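PDB 4C24: L-fuculose phosphate aldolase from Streptococcus pneumoniae, which is an aldolase of the class II aldolase and adducin family with a bound zinc ion. Local coordinates for residues K18-T23 with I50-I55; D24-T29 with I97-T102. One frame throughout, in Å; residues are numbered along the deposited sequence.

Interaction 1: K18-T23 with I50-I55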
loop_
_atom_site.group_PDB
_atom_site.type_symbol
_atom_site.label_atom_id
_atom_site.label_comp_id
_atom_site.label_asym_id
_atom_site.label_seq_id
_atom_site.Cartn_x
_atom_site.Cartn_y
_atom_site.Cartn_z
ATOM N N LYS A 18 -3.942 4.115 -18.760
ATOM C CA LYS A 18 -3.418 2.901 -18.204
ATOM C C LYS A 18 -2.388 3.152 -17.111
ATOM O O LYS A 18 -2.419 2.470 -16.090
ATOM C CB LYS A 18 -2.811 2.036 -19.311
ATOM C CG LYS A 18 -3.845 1.579 -20.302
ATOM C CD LYS A 18 -3.165 0.777 -21.390
ATOM C CE LYS A 18 -4.223 0.165 -22.259
ATOM N NZ LYS A 18 -3.578 -0.825 -23.161
ATOM N N LYS A 19 -1.473 4.101 -17.328
ATOM C CA LYS A 19 -0.417 4.411 -16.339
ATOM C C LYS A 19 -1.027 4.824 -15.002
ATOM O O LYS A 19 -0.524 4.440 -13.947
ATOM C CB LYS A 19 0.551 5.494 -16.821
ATOM N N LEU A 20 -2.117 5.563 -15.054
ATOM C CA LEU A 20 -2.782 5.959 -13.794
ATOM C C LEU A 20 -3.207 4.730 -12.979
ATOM O O LEU A 20 -3.057 4.707 -11.766
ATOM C CB LEU A 20 -3.983 6.867 -14.076
ATOM C CG LEU A 20 -3.709 8.308 -14.482
ATOM C CD1 LEU A 20 -5.013 8.926 -14.949
ATOM C CD2 LEU A 20 -3.128 9.140 -13.336
ATOM N N VAL A 21 -3.708 3.673 -13.636
ATOM C CA VAL A 21 -4.118 2.452 -12.922
ATOM C C VAL A 21 -2.895 1.603 -12.567
ATOM O O VAL A 21 -2.806 1.054 -11.479
ATOM C CB VAL A 21 -5.120 1.604 -13.745
ATOM C CG1 VAL A 21 -5.636 0.418 -12.931
ATOM C CG2 VAL A 21 -6.270 2.455 -14.259
ATOM N N GLU A 22 -1.950 1.486 -13.497
ATOM C CA GLU A 22 -0.783 0.620 -13.295
ATOM C C GLU A 22 0.014 1.061 -12.065
ATOM O O GLU A 22 0.495 0.228 -11.288
ATOM C CB GLU A 22 0.105 0.639 -14.544
ATOM C CG GLU A 22 -0.538 -0.011 -15.776
ATOM C CD GLU A 22 0.173 0.274 -17.108
ATOM O OE1 GLU A 22 1.062 1.149 -17.187
ATOM O OE2 GLU A 22 -0.178 -0.385 -18.111
ATOM N N THR A 23 0.119 2.373 -11.872
ATOM C CA THR A 23 0.878 2.922 -10.741
ATOM C C THR A 23 0.006 3.104 -9.501
ATOM O O THR A 23 0.473 3.608 -8.484
ATOM C CB THR A 23 1.544 4.271 -11.072
ATOM O OG1 THR A 23 0.531 5.235 -11.357
ATOM C CG2 THR A 23 2.499 4.156 -12.261
ATOM N N ILE A 50 -16.054 4.271 -19.459
ATOM C CA ILE A 50 -15.354 3.113 -20.007
ATOM C C ILE A 50 -14.076 2.910 -19.197
ATOM O O ILE A 50 -13.271 3.835 -19.059
ATOM C CB ILE A 50 -15.066 3.254 -21.530
ATOM C CG1 ILE A 50 -16.380 3.422 -22.304
ATOM C CG2 ILE A 50 -14.294 2.043 -22.061
ATOM C CD1 ILE A 50 -16.212 3.536 -23.806
ATOM N N ASP A 51 -13.919 1.700 -18.654
ATOM C CA ASP A 51 -12.700 1.257 -17.972
ATOM C C ASP A 51 -11.462 1.639 -18.788
ATOM O O ASP A 51 -11.432 1.438 -20.010
ATOM C CB ASP A 51 -12.759 -0.271 -17.789
ATOM C CG ASP A 51 -11.734 -0.799 -16.789
ATOM O OD1 ASP A 51 -10.512 -0.699 -17.050
ATOM O OD2 ASP A 51 -12.160 -1.356 -15.747
ATOM N N PHE A 52 -10.454 2.204 -18.126
ATOM C CA PHE A 52 -9.242 2.660 -18.819
ATOM C C PHE A 52 -8.572 1.566 -19.646
ATOM O O PHE A 52 -7.941 1.844 -20.667
ATOM C CB PHE A 52 -8.226 3.265 -17.845
ATOM C CG PHE A 52 -8.547 4.677 -17.413
ATOM C CD1 PHE A 52 -9.265 5.542 -18.236
ATOM C CD2 PHE A 52 -8.102 5.149 -16.191
ATOM C CE1 PHE A 52 -9.553 6.841 -17.834
ATOM C CE2 PHE A 52 -8.378 6.451 -15.783
ATOM C CZ PHE A 52 -9.109 7.297 -16.602
ATOM N N PHE A 53 -8.715 0.321 -19.205
ATOM C CA PHE A 53 -8.081 -0.786 -19.900
ATOM C C PHE A 53 -8.882 -1.306 -21.089
ATOM O O PHE A 53 -8.438 -2.208 -21.807
ATOM C CB PHE A 53 -7.733 -1.894 -18.907
ATOM C CG PHE A 53 -6.389 -1.714 -18.290
ATOM C CD1 PHE A 53 -5.258 -2.202 -18.934
ATOM C CD2 PHE A 53 -6.235 -1.003 -17.109
ATOM C CE1 PHE A 53 -4.002 -2.030 -18.395
ATOM C CE2 PHE A 53 -4.975 -0.829 -16.560
ATOM C CZ PHE A 53 -3.860 -1.337 -17.206
ATOM N N GLU A 54 -10.047 -0.703 -21.307
ATOM C CA GLU A 54 -10.931 -1.076 -22.411
ATOM C C GLU A 54 -11.126 0.058 -23.420
ATOM O O GLU A 54 -11.891 -0.083 -24.367
ATOM C CB GLU A 54 -12.288 -1.527 -21.867
ATOM C CG GLU A 54 -12.212 -2.759 -20.977
ATOM C CD GLU A 54 -13.545 -3.458 -20.834
ATOM O OE1 GLU A 54 -14.471 -2.870 -20.235
ATOM O OE2 GLU A 54 -13.663 -4.605 -21.319
ATOM N N ILE A 55 -10.435 1.178 -23.224
ATOM C CA ILE A 55 -10.567 2.308 -24.144
ATOM C C ILE A 55 -9.778 2.085 -25.439
ATOM O O ILE A 55 -8.563 1.841 -25.409
ATOM C CB ILE A 55 -10.156 3.654 -23.496
ATOM C CG1 ILE A 55 -10.961 3.903 -22.219
ATOM C CG2 ILE A 55 -10.355 4.811 -24.477
ATOM C CD1 ILE A 55 -10.519 5.145 -21.473
#
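F52 and F53 belong to an Asx turn in the loop between strands 42-45 and 61-64, and both rings pack on the last turns of helix 7-22. The turn is made by D51. Its OD1 accepts from F53 N at 3.0 Å, through the anti lone pair and nearly straight. No hydrogen bond crosses to the helix; the contact is mostly apolar. V21 meets both rings at their edges. Its CG2, anti to the carbonyl carbon, lies in the plane of the F52 ring, 3.8 Å from F52 CD2. V21 CB lies in the plane of the F53 ring, 3.7 Å from F53 CE2. Within 50-55, L20 meets only F52, with L20 CD1 4.3 Å from F52 CE2. L20 and F52 are buried and both also touch L33 of strand 32-37, so this side of the contact faces the sheet. F53 is exposed. K18 CG lies over one face of its ring, offset toward the rim, in a CH-pi contact 4.2 Å from the ring centroid and 15° off the normal. CG is put there by chi1 of -64°, anti to the carbonyl carbon. E22 comes to the rim near the ring plane, its CG 3.9 Å from F53 CZ and its carboxylate turned 51° from the ring.

Interaction 2: D24-T29 with I97-T102. With ZN (zinc ion), chain B; SO4 (sulfate ion), chain D.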
loop_
_atom_site.group_PDB
_atom_site.type_symbol
_atom_site.label_atom_id
_atom_site.label_comp_id
_atom_site.label_asym_id
_atom_site.label_seq_id
_atom_site.Cartn_x
_atom_site.Cartn_y
_atom_site.Cartn_z
ATOM N N ASP A 24 -1.237 2.663 -9.589
ATOM C CA ASP A 24 -2.191 2.726 -8.479
ATOM C C ASP A 24 -2.488 4.141 -7.982
ATOM O O ASP A 24 -2.864 4.342 -6.817
ATOM C CB ASP A 24 -1.767 1.840 -7.302
ATOM C CG ASP A 24 -2.949 1.422 -6.440
ATOM O OD1 ASP A 24 -4.072 1.253 -6.977
ATOM O OD2 ASP A 24 -2.750 1.261 -5.214
ATOM N N LEU A 25 -2.349 5.121 -8.857
ATOM C CA LEU A 25 -2.839 6.463 -8.513
ATOM C C LEU A 25 -4.361 6.478 -8.418
ATOM O O LEU A 25 -4.933 7.133 -7.544
ATOM C CB LEU A 25 -2.357 7.505 -9.517
ATOM C CG LEU A 25 -0.962 8.044 -9.242
ATOM C CD1 LEU A 25 -0.453 8.785 -10.478
ATOM C CD2 LEU A 25 -0.956 8.953 -8.000
ATOM N N THR A 26 -5.031 5.761 -9.318
ATOM C CA THR A 26 -6.489 5.663 -9.273
ATOM C C THR A 26 -6.929 4.339 -9.876
ATOM O O THR A 26 -6.144 3.687 -10.554
ATOM C CB THR A 26 -7.163 6.875 -9.969
ATOM O OG1 THR A 26 -8.589 6.736 -9.929
ATOM C CG2 THR A 26 -6.720 6.993 -11.408
ATOM N N LYS A 27 -8.166 3.937 -9.603
ATOM C CA LYS A 27 -8.768 2.795 -10.287
ATOM C C LYS A 27 -9.323 3.198 -11.663
ATOM O O LYS A 27 -9.630 2.339 -12.495
ATOM C CB LYS A 27 -9.869 2.176 -9.424
ATOM N N GLY A 28 -9.444 4.506 -11.892
ATOM C CA GLY A 28 -9.982 5.047 -13.141
ATOM C C GLY A 28 -11.366 5.666 -13.069
ATOM O O GLY A 28 -11.709 6.536 -13.878
ATOM N N THR A 29 -12.174 5.225 -12.112
ATOM C CA THR A 29 -13.560 5.680 -12.043
ATOM C C THR A 29 -13.600 7.182 -11.788
ATOM O O THR A 29 -12.887 7.694 -10.913
ATOM C CB THR A 29 -14.377 4.936 -10.960
ATOM O OG1 THR A 29 -13.982 5.382 -9.655
ATOM C CG2 THR A 29 -14.191 3.414 -11.081
ATOM N N ILE A 97 -5.110 16.077 -16.616
ATOM C CA ILE A 97 -5.528 14.830 -16.041
ATOM C C ILE A 97 -6.371 15.114 -14.833
ATOM O O ILE A 97 -5.978 15.962 -13.993
ATOM C CB ILE A 97 -4.323 13.957 -15.635
ATOM C CG1 ILE A 97 -3.492 13.589 -16.895
ATOM C CG2 ILE A 97 -4.800 12.721 -14.879
ATOM C CD1 ILE A 97 -2.233 12.805 -16.584
ATOM N N HIS A 98 -7.523 14.455 -14.761
ATOM C CA HIS A 98 -8.359 14.466 -13.548
ATOM C C HIS A 98 -8.374 13.064 -12.967
ATOM O O HIS A 98 -8.562 12.050 -13.686
ATOM C CB HIS A 98 -9.761 14.951 -13.877
ATOM C CG HIS A 98 -10.788 14.641 -12.823
ATOM N ND1 HIS A 98 -10.751 15.204 -11.564
ATOM C CD2 HIS A 98 -11.876 13.832 -12.842
ATOM C CE1 HIS A 98 -11.767 14.747 -10.855
ATOM N NE2 HIS A 98 -12.485 13.929 -11.609
ATOM N N ALA A 99 -8.159 12.970 -11.659
ATOM C CA ALA A 99 -8.103 11.694 -11.008
ATOM C C ALA A 99 -8.711 11.755 -9.628
ATOM O O ALA A 99 -8.745 12.832 -9.042
ATOM C CB ALA A 99 -6.665 11.207 -10.922
ATOM N N HIS A 100 -9.204 10.633 -9.139
ATOM C CA HIS A 100 -9.628 10.503 -7.737
ATOM C C HIS A 100 -8.516 9.738 -7.058
ATOM O O HIS A 100 -8.509 8.501 -7.040
ATOM C CB HIS A 100 -10.950 9.753 -7.632
ATOM C CG HIS A 100 -12.077 10.381 -8.405
ATOM N ND1 HIS A 100 -13.385 9.998 -8.241
ATOM C CD2 HIS A 100 -12.085 11.365 -9.340
ATOM C CE1 HIS A 100 -14.149 10.686 -9.084
ATOM N NE2 HIS A 100 -13.383 11.550 -9.733
ATOM N N THR A 101 -7.506 10.466 -6.598
ATOM C CA THR A 101 -6.384 9.823 -5.941
ATOM C C THR A 101 -6.676 9.610 -4.445
ATOM O O THR A 101 -7.845 9.686 -4.009
ATOM C CB THR A 101 -5.083 10.591 -6.201
ATOM O OG1 THR A 101 -5.170 11.866 -5.549
ATOM C CG2 THR A 101 -4.816 10.754 -7.714
ATOM N N THR A 102 -5.660 9.274 -3.672
ATOM C CA THR A 102 -5.938 9.037 -2.250
ATOM C C THR A 102 -5.812 10.284 -1.372
ATOM O O THR A 102 -6.846 10.878 -1.003
ATOM C CB THR A 102 -5.103 7.889 -1.695
ATOM O OG1 THR A 102 -5.321 6.753 -2.533
ATOM C CG2 THR A 102 -5.517 7.563 -0.252
HETATM ZN ZN ZN B . -14.086 12.933 -10.987
HETATM S S SO4 D . -1.952 4.866 -0.743
HETATM O O1 SO4 D . -3.017 5.224 -1.699
HETATM O O2 SO4 D . -1.292 3.651 -1.275
HETATM O O3 SO4 D . -1.006 5.994 -0.718
HETATM O O4 SO4 D . -2.538 4.624 0.593
HETATM O O HOH W 1 -3.837 7.671 -5.092
HETATM O O HOH W 2 -10.028 8.627 -11.014
HETATM O O HOH W 3 -9.592 6.135 -7.602
HETATM O O HOH W 4 -15.765 12.916 -12.229
#
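T26 lies against H100 beside the zinc site, where the loop after helix 7-22 runs past the end of strand 95-99. The CB of T26 points toward 97-102 and lies 3.6 Å from H100 O. CG2 packs on CB of A99. OG1 is anti to the backbone N (chi1 179°) and is gripped by three bonds. It accepts from G28 N at 3.1 Å in a nearly straight bond (170°), which makes an ST turn. The other two bonds are short, 2.6 Å each from T26 OG1 to waters 2 and 3. Water 2 accepts from H100 N and donates to T29 O. Water 3 donates to H100 O. Further along, water 1 joins L25 O to T102 N, and T101 CA makes a CA-H...O contact with L25 O at 3.5 Å. T29 O sits over one face of the H100 imidazole, 3.5 Å above its plane and offset toward the rim. H100 NE2 and H98 NE2 each bind zinc at 2.0 Å; water 4 and H160 complete the site. T26 thus probably helps to position a zinc ligand through water: its hydroxyl holds two waters, which in turn bond H100 N and H100 O. Zinc would probably draw electrons from the H100 ring and make its face a better neighbour for the T29 carbonyl oxygen.

Overall arrangement
From the N terminus, helix 7-22 ends within 18-23, and after a Schellman motif the chain continues as 24-29. It then forms strands 32-37 and 42-45 and reaches 50-55, where interaction 1 closes a loop back to the helix end. Strands 61-64 and 69-71 and helix 80-89 follow before strand 95-99, whose end lies in 97-102. There interaction 2 closes a longer loop. The two loops cross, since 24-29 lies inside the first and 97-102 beyond it. The contacts also touch: F52 CE2 packs on G28 CA at 3.4 Å, and L20 CD1 on I97 CG2. Together they tie the first helix to the loop between strands 42-45 and 61-64 and to the zinc-bearing strand end.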